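Local coordinates for protein hydrazine synthase subunit beta (Candidatus Kuenenia stuttgartiensis, PDB 5C2V) that forms part of the complex that condenses nitric oxide with ammonium to make hydrazine, and may modulate passage of the hydroxylamine intermediate between the gamma and alpha active sites, at residues 281-284 against 285-289; 260-263 against 264-268; 270-273 against 274-277. All coordinates share one frame; numbering follows the deposited sequence.

Interaction 1. Residues 281-284 against 285-289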
# COMPACT_ATOMS: atom_id res chain seq x y z
N LEU B 281 14.82 -19.59 28.46
CA LEU B 281 14.79 -18.24 27.91
C LEU B 281 16.17 -17.59 27.90
O LEU B 281 17.03 -17.92 28.73
CB LEU B 281 13.83 -17.37 28.72
CG LEU B 281 12.39 -17.87 28.89
CD1 LEU B 281 11.60 -16.92 29.79
CD2 LEU B 281 11.71 -18.02 27.54
N ASP B 282 16.36 -16.65 26.98
CA ASP B 282 17.62 -15.92 26.86
C ASP B 282 17.53 -14.67 27.73
O ASP B 282 16.74 -13.76 27.45
CB ASP B 282 17.89 -15.56 25.40
CG ASP B 282 19.30 -15.02 25.17
OD1 ASP B 282 19.75 -14.15 25.94
OD2 ASP B 282 19.95 -15.48 24.21
N MET B 283 18.35 -14.61 28.77
CA MET B 283 18.22 -13.58 29.79
C MET B 283 18.77 -12.22 29.38
O MET B 283 18.40 -11.21 29.96
CB MET B 283 18.89 -14.03 31.09
CG MET B 283 18.01 -14.92 31.96
SD MET B 283 16.47 -14.09 32.41
CE MET B 283 17.08 -12.72 33.39
N ASP B 284 19.67 -12.20 28.41
CA ASP B 284 20.21 -10.93 27.92
C ASP B 284 19.24 -10.25 26.95
O ASP B 284 19.25 -9.02 26.81
CB ASP B 284 21.57 -11.14 27.26
CG ASP B 284 22.61 -11.64 28.25
OD1 ASP B 284 22.85 -10.95 29.26
OD2 ASP B 284 23.20 -12.71 28.01
N LYS B 285 18.41 -11.05 26.29
CA LYS B 285 17.34 -10.51 25.46
C LYS B 285 16.19 -10.03 26.34
O LYS B 285 15.56 -9.02 26.05
CB LYS B 285 16.86 -11.55 24.44
CG LYS B 285 17.86 -11.86 23.34
CD LYS B 285 17.26 -12.78 22.28
CE LYS B 285 18.23 -12.98 21.11
NZ LYS B 285 17.66 -13.85 20.05
N VAL B 286 15.92 -10.78 27.41
CA VAL B 286 14.89 -10.40 28.37
C VAL B 286 15.26 -9.11 29.10
O VAL B 286 14.50 -8.14 29.09
CB VAL B 286 14.64 -11.51 29.41
CG1 VAL B 286 13.78 -11.00 30.55
CG2 VAL B 286 14.01 -12.72 28.75
N LEU B 287 16.43 -9.11 29.72
CA LEU B 287 16.92 -7.95 30.45
C LEU B 287 17.18 -6.79 29.49
O LEU B 287 17.01 -5.63 29.85
CB LEU B 287 18.20 -8.29 31.23
CG LEU B 287 18.04 -9.25 32.41
CD1 LEU B 287 19.38 -9.52 33.07
CD2 LEU B 287 17.03 -8.70 33.41
N GLY B 288 17.60 -7.12 28.27
CA GLY B 288 17.75 -6.12 27.23
C GLY B 288 16.42 -5.45 26.94
O GLY B 288 16.35 -4.24 26.75
N LEU B 289 15.36 -6.26 26.92
CA LEU B 289 14.01 -5.75 26.71
C LEU B 289 13.56 -4.89 27.89
O LEU B 289 12.89 -3.88 27.71
CB LEU B 289 13.03 -6.90 26.49
CG LEU B 289 11.56 -6.50 26.28
CD1 LEU B 289 11.43 -5.55 25.09
CD2 LEU B 289 10.69 -7.73 26.09
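Asp282 OD1 is gripped by two backbone N-H groups at the start of a helix. Asp284 N donates to Asp282 OD1 over 3.1 Å and meets it nearly along the C-O bond. Lys285 N adds a weak bond to the same Asp282 OD1 at 3.4 Å. The carboxylate can turn onto these amides because its CG lies anti to the backbone N (chi1 -169°). Asp282 is thus the N-cap of helix 283-291, which follows directly on strand 277-282 of a propeller blade. The negative charge at this helix start should suit the helix dipole. The aliphatic part of Lys285 runs past the cap, with its CG 3.9 Å from Asp282 CG. The charged ends are not in contact, Lys285 NZ staying 5.0 Å from Asp282 OD2. The first helical turns are closed by backbone bonds. Val286 N donates to Asp282 O in the carbonyl plane, and Leu287 N to Met283 O at 2.9 Å. Met283 bends at chi2 and chi3, which brings its CE to 3.7 Å from Leu287 CG. Val286 and Leu287 also pack on Ile232 of strand 226-234, and Val286 reaches Tyr311 of helix 308-311.

Interaction 2. Residues 260-263 against 264-268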
# COMPACT_ATOMS: atom_id res chain seq x y z
N ALA B 260 15.59 -22.09 37.57
CA ALA B 260 17.03 -22.24 37.72
C ALA B 260 17.73 -21.16 36.92
O ALA B 260 17.48 -20.99 35.72
CB ALA B 260 17.47 -23.63 37.27
N MET B 261 18.60 -20.41 37.59
CA MET B 261 19.32 -19.31 36.97
C MET B 261 20.72 -19.74 36.55
O MET B 261 21.46 -20.31 37.35
CB MET B 261 19.39 -18.11 37.92
CG MET B 261 20.21 -16.94 37.39
SD MET B 261 19.44 -16.12 35.98
CE MET B 261 17.99 -15.40 36.76
N ASP B 262 21.08 -19.46 35.30
CA ASP B 262 22.41 -19.74 34.80
C ASP B 262 23.45 -19.00 35.64
O ASP B 262 23.25 -17.84 35.98
CB ASP B 262 22.53 -19.34 33.32
CG ASP B 262 23.84 -19.77 32.69
OD1 ASP B 262 23.89 -20.90 32.15
OD2 ASP B 262 24.81 -18.99 32.74
N PRO B 263 24.55 -19.69 35.99
CA PRO B 263 25.60 -19.12 36.85
C PRO B 263 26.16 -17.79 36.34
O PRO B 263 26.53 -16.94 37.14
CB PRO B 263 26.69 -20.20 36.84
CG PRO B 263 26.36 -21.10 35.69
CD PRO B 263 24.87 -21.07 35.59
N LYS B 264 26.23 -17.63 35.02
CA LYS B 264 26.69 -16.37 34.43
C LYS B 264 25.52 -15.46 34.04
O LYS B 264 25.73 -14.37 33.52
CB LYS B 264 27.58 -16.65 33.23
CG LYS B 264 28.87 -17.38 33.59
CD LYS B 264 29.77 -17.59 32.39
CE LYS B 264 31.01 -18.38 32.76
NZ LYS B 264 31.88 -18.63 31.58
N GLY B 265 24.30 -15.92 34.31
CA GLY B 265 23.11 -15.13 34.04
C GLY B 265 22.72 -15.10 32.57
O GLY B 265 22.04 -14.17 32.13
N LYS B 266 23.15 -16.11 31.83
CA LYS B 266 22.87 -16.17 30.39
C LYS B 266 21.46 -16.66 30.09
O LYS B 266 20.79 -16.13 29.20
CB LYS B 266 23.88 -17.09 29.69
CG LYS B 266 25.33 -16.82 30.06
CD LYS B 266 26.27 -17.38 29.01
CE LYS B 266 27.63 -17.68 29.60
NZ LYS B 266 28.69 -16.78 29.07
N TYR B 267 21.00 -17.67 30.82
CA TYR B 267 19.70 -18.28 30.54
C TYR B 267 18.83 -18.41 31.78
O TYR B 267 19.32 -18.45 32.91
CB TYR B 267 19.89 -19.66 29.92
CG TYR B 267 20.66 -19.66 28.62
CD1 TYR B 267 20.01 -19.45 27.41
CD2 TYR B 267 22.03 -19.88 28.60
CE1 TYR B 267 20.70 -19.46 26.21
CE2 TYR B 267 22.73 -19.89 27.41
CZ TYR B 267 22.07 -19.67 26.22
OH TYR B 267 22.76 -19.68 25.03
N LEU B 268 17.52 -18.47 31.56
CA LEU B 268 16.58 -18.77 32.64
C LEU B 268 15.85 -20.08 32.35
O LEU B 268 15.39 -20.31 31.23
CB LEU B 268 15.58 -17.63 32.84
CG LEU B 268 14.60 -17.81 34.00
CD1 LEU B 268 15.35 -17.99 35.32
CD2 LEU B 268 13.63 -16.64 34.09
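Lys264 begins the return of the chain and is tied to Asp262 by its backbone. Lys264 N donates to Asp262 OD2 over 3.0 Å, coming from above the carboxylate plane rather than within it. This bond from residue i+2 to the side chain of residue i is an Asx turn. At Gly265 the backbone N donates to Asp262 O at 2.8 Å and closes a type I beta turn that runs from Asp262 to Gly265. Gly265 takes a positive phi (77°). Lys266 N then adds a weak bond to Asp262 OD2 at 3.4 Å, so one carboxylate oxygen holds two amides of the turn. Asp262 CG sits anti to its own N (chi1 -173°), which turns the carboxylate toward the amides of Lys264 and Lys266. The turn joins strands 256-261 and 267-272, the first two strands of a beta-propeller blade, as a hairpin. At Tyr267 the strand pairing starts, with Asp262 N donating to Tyr267 O at 3.1 Å. The Tyr267 side chain lies beside that of Asp262 and points the same way. Asp262 OD1 is at the ring edge, 4.1 Å from Tyr267 CD2, with the carboxylate and ring planes 74° apart. Leu268 faces Met261 as an antiparallel non-hydrogen-bonded pair. Leu268 CD1 approaches Met261 CE to 4.0 Å, and both side chains also pack on Val196 of strand 190-197.

Interaction 3. Residues 270-273 against 274-277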
# COMPACT_ATOMS: atom_id res chain seq x y z
N ILE B 270 12.73 -22.67 33.39
CA ILE B 270 11.43 -22.70 34.05
C ILE B 270 10.73 -24.04 33.92
O ILE B 270 10.37 -24.45 32.81
CB ILE B 270 10.49 -21.61 33.49
CG1 ILE B 270 11.10 -20.22 33.67
CG2 ILE B 270 9.12 -21.69 34.16
CD1 ILE B 270 10.26 -19.11 33.09
N GLY B 271 10.54 -24.72 35.04
CA GLY B 271 9.71 -25.92 35.05
C GLY B 271 8.27 -25.55 34.78
O GLY B 271 7.67 -24.75 35.50
N VAL B 272 7.69 -26.16 33.75
CA VAL B 272 6.28 -25.97 33.44
C VAL B 272 5.56 -27.26 33.76
O VAL B 272 5.68 -28.26 33.04
CB VAL B 272 6.06 -25.59 31.96
CG1 VAL B 272 4.60 -25.23 31.73
CG2 VAL B 272 6.96 -24.43 31.57
N ARG B 273 4.78 -27.20 34.83
CA ARG B 273 4.21 -28.37 35.48
C ARG B 273 2.97 -28.89 34.76
O ARG B 273 2.80 -30.10 34.59
CB ARG B 273 3.87 -28.02 36.93
CG ARG B 273 3.70 -29.21 37.87
CD ARG B 273 3.32 -28.72 39.26
NE ARG B 273 3.49 -29.76 40.27
CZ ARG B 273 2.54 -30.60 40.65
NH1 ARG B 273 1.34 -30.55 40.08
NH2 ARG B 273 2.79 -31.51 41.58
N GLY B 274 2.12 -27.97 34.33
CA GLY B 274 0.90 -28.33 33.63
C GLY B 274 1.19 -28.88 32.24
O GLY B 274 0.56 -29.83 31.80
N MET B 275 2.14 -28.25 31.55
CA MET B 275 2.49 -28.65 30.20
C MET B 275 3.67 -29.62 30.14
O MET B 275 4.12 -29.98 29.05
CB MET B 275 2.79 -27.42 29.34
CG MET B 275 1.55 -26.60 29.03
SD MET B 275 0.17 -27.61 28.46
CE MET B 275 0.77 -28.12 26.85
N HIS B 276 4.18 -30.01 31.30
CA HIS B 276 5.22 -31.03 31.40
C HIS B 276 6.45 -30.73 30.56
O HIS B 276 6.90 -31.58 29.79
CB HIS B 276 4.67 -32.40 30.99
CG HIS B 276 3.30 -32.68 31.51
ND1 HIS B 276 3.00 -32.72 32.86
CD2 HIS B 276 2.14 -32.95 30.86
CE1 HIS B 276 1.72 -32.99 33.02
NE2 HIS B 276 1.17 -33.13 31.83
N ARG B 277 7.01 -29.53 30.68
CA ARG B 277 8.16 -29.18 29.85
C ARG B 277 9.02 -28.10 30.48
O ARG B 277 8.56 -27.36 31.33
CB ARG B 277 7.69 -28.73 28.47
CG ARG B 277 6.87 -27.45 28.48
CD ARG B 277 6.07 -27.30 27.20
NE ARG B 277 5.35 -26.03 27.15
CZ ARG B 277 4.40 -25.74 26.27
NH1 ARG B 277 4.05 -26.63 25.35
NH2 ARG B 277 3.81 -24.56 26.30
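The imidazole of His276 turns back to Arg273, whose O lies 3.1 Å from His276 ND1. The approach is oblique and is not a hydrogen bond. His276 and Arg277 form a G1 beta bulge, the two residues standing opposite the single Val272, where the turn between strands 267-272 and 277-282 of the blade ends. One face of the His276 ring carries Gly274 O, 3.4 Å above the plane and nearer the rim than the centre. The ring nitrogens have other partners: His276 ND1 bonds to Gly321 N, and His276 NE2 to Asp52 of the gamma subunit. The second flat group, the guanidinium of Arg277, has Met275 CB over one face, 3.6 Å above the plane and toward the rim. Its NH2 forms a salt bridge with Asp253. His276, at the first position of the bulge, has a positive phi (54°). Within the bulge, Val272 and Arg277 form an antiparallel hydrogen-bonded pair. Arg277 N donates to Val272 O at 3.0 Å in the carbonyl plane. Val272 N donates to Arg277 O at 2.8 Å, nearly straight onto the end of the carbonyl. The side chains of Val272 and Met275 lie alongside each other. Val272 CG1, anti to the backbone N (chi1 -173°), meets Met275 CB at 3.7 Å.

In the fold
The three contacts lie in series along one propeller blade. Interaction 2 closes the hairpin between its first two strands, interaction 3 turns the second strand into the third, and interaction 1 leads the third strand into a helix. Interactions 1 and 2 lie at the same end of the blade, their centres 11 Å apart. They are joined by probable hydrogen bonds from Met283 N to Lys266 O and from Leu281 N to Leu268 O, both 2.9 Å. Interaction 3 is 20 Å from interaction 1 and 18 Å from interaction 2, centre to centre. It faces the gamma and alpha subunits. A bound heme c is about 12 Å from Gly274 and does not touch the contact.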